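PDB 3B7M: cellulase from Rhodothermus marinus, which catalyses the endo-hydrolysis of beta-1,4-glucosidic bonds in cellulose, as a thermostable family 12 endoglucanase engineered in its active surface. Local coordinates for residues D112-I117 with M152-Y157. Sequence-based numbering, arbitrary orientation.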
# COMPACT_ATOMS: atom_id res chain seq x y z
N ASP A 112 -15.68 -2.94 -6.05
CA ASP A 112 -14.45 -3.12 -5.30
C ASP A 112 -13.44 -2.11 -5.83
O ASP A 112 -13.41 -1.83 -7.03
CB ASP A 112 -13.93 -4.52 -5.56
CG ASP A 112 -12.77 -4.88 -4.67
OD1 ASP A 112 -12.76 -4.49 -3.49
OD2 ASP A 112 -11.87 -5.60 -5.15
N ALA A 113 -12.63 -1.55 -4.93
CA ALA A 113 -11.62 -0.57 -5.33
C ALA A 113 -10.34 -0.69 -4.52
O ALA A 113 -10.32 -1.17 -3.38
CB ALA A 113 -12.18 0.84 -5.26
N GLU A 114 -9.27 -0.22 -5.15
CA GLU A 114 -7.95 -0.23 -4.58
C GLU A 114 -7.43 1.19 -4.73
O GLU A 114 -7.38 1.71 -5.85
CB GLU A 114 -7.09 -1.21 -5.38
CG GLU A 114 -5.66 -1.33 -4.94
CD GLU A 114 -4.89 -2.48 -5.63
OE1 GLU A 114 -5.48 -3.24 -6.46
OE2 GLU A 114 -3.69 -2.63 -5.34
N LEU A 115 -7.08 1.81 -3.61
CA LEU A 115 -6.50 3.15 -3.62
C LEU A 115 -5.05 3.10 -3.16
O LEU A 115 -4.76 2.68 -2.04
CB LEU A 115 -7.31 4.11 -2.73
CG LEU A 115 -7.10 5.62 -2.89
CD1 LEU A 115 -8.39 6.37 -2.57
CD2 LEU A 115 -5.97 6.13 -2.02
N MET A 116 -4.16 3.54 -4.04
CA MET A 116 -2.72 3.55 -3.80
C MET A 116 -2.18 4.96 -3.61
O MET A 116 -2.64 5.92 -4.24
CB MET A 116 -1.97 2.88 -4.95
CG MET A 116 -2.44 1.47 -5.32
SD MET A 116 -1.18 0.57 -6.24
CE MET A 116 -0.09 0.08 -4.90
N ILE A 117 -1.19 5.08 -2.75
CA ILE A 117 -0.49 6.35 -2.54
C ILE A 117 0.98 6.04 -2.63
O ILE A 117 1.52 5.33 -1.79
CB ILE A 117 -0.86 6.96 -1.19
CG1 ILE A 117 -2.38 7.10 -1.08
CG2 ILE A 117 -0.12 8.30 -0.96
CD1 ILE A 117 -2.88 7.54 0.31
N MET A 152 -12.37 -4.36 -10.70
CA MET A 152 -11.83 -3.48 -9.67
C MET A 152 -11.24 -2.19 -10.23
O MET A 152 -10.37 -2.23 -11.11
CB MET A 152 -10.73 -4.23 -8.90
CG MET A 152 -10.45 -3.65 -7.52
SD MET A 152 -9.17 -4.55 -6.63
CE MET A 152 -9.54 -6.26 -7.06
N ASN A 153 -11.70 -1.05 -9.72
CA ASN A 153 -11.05 0.24 -9.94
C ASN A 153 -9.72 0.33 -9.18
O ASN A 153 -9.66 -0.02 -8.01
CB ASN A 153 -11.92 1.41 -9.44
CG ASN A 153 -13.27 1.48 -10.11
OD1 ASN A 153 -13.54 0.79 -11.11
ND2 ASN A 153 -14.14 2.33 -9.56
N VAL A 154 -8.68 0.81 -9.86
CA VAL A 154 -7.43 1.18 -9.20
C VAL A 154 -7.21 2.69 -9.33
O VAL A 154 -7.13 3.20 -10.45
CB VAL A 154 -6.19 0.44 -9.78
CG1 VAL A 154 -4.97 0.69 -8.88
CG2 VAL A 154 -6.45 -1.06 -9.94
N ILE A 155 -7.12 3.37 -8.20
CA ILE A 155 -6.85 4.81 -8.15
C ILE A 155 -5.50 4.98 -7.48
O ILE A 155 -5.30 4.50 -6.36
CB ILE A 155 -7.94 5.61 -7.36
CG1 ILE A 155 -9.36 5.17 -7.74
CG2 ILE A 155 -7.77 7.13 -7.55
CD1 ILE A 155 -10.09 4.35 -6.65
N SER A 156 -4.56 5.62 -8.17
CA SER A 156 -3.22 5.85 -7.63
C SER A 156 -2.89 7.32 -7.57
O SER A 156 -3.08 8.05 -8.55
CB SER A 156 -2.16 5.15 -8.48
OG SER A 156 -2.43 3.77 -8.64
N TYR A 157 -2.40 7.76 -6.40
CA TYR A 157 -1.91 9.12 -6.19
C TYR A 157 -0.40 9.02 -6.07
O TYR A 157 0.11 8.29 -5.22
CB TYR A 157 -2.51 9.72 -4.92
CG TYR A 157 -4.02 9.90 -4.99
CD1 TYR A 157 -4.89 8.83 -4.73
CD2 TYR A 157 -4.57 11.13 -5.33
CE1 TYR A 157 -6.28 9.00 -4.80
CE2 TYR A 157 -5.94 11.32 -5.41
CZ TYR A 157 -6.80 10.25 -5.16
OH TYR A 157 -8.16 10.45 -5.23
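L115 rests against the ring of Y157, and L115 CD2 lies 4.0 Å from Y157 CD1. The L115 chain crosses the tyrosine at a slant. Its CG lies anti to the backbone N (chi1 -164°), which brings both methyls to Y157 CE1. Further along the same face, A113 CB lies 4.3 Å from I155 CD1. On the other face, M152 runs alongside D112, and M152 SD comes 3.9 Å from E114 OE1. M116 CB packs at 3.8 Å from S156 OG.

The two strands are parallel, and backbone bonds set this pairing. E114 N donates to N153 O and E114 O accepts from I155 N, both at 2.9 Å. M116 N to I155 O is a nearly straight bond (172°). Y157 N reaches M116 O at 2.8 Å. That same oxygen lies in the plane of the Y157 ring, at its edge.

Y157 OH is hydrogen-bonded to D177 OD2, which helps fix the ring beside L115. An alanine in place of L115 would probably leave a gap beside Y157 CD1 and CE1, with the ring held less firmly on that side.

This is the parallel step in the mixed sheet of the family 12 beta-jelly roll. Strand 91-101 flanks 112-117, and strand 140-148 flanks 152-157. Helix 171-181 covers the face of L115, I117 and Y157, through L171, F174 and A178.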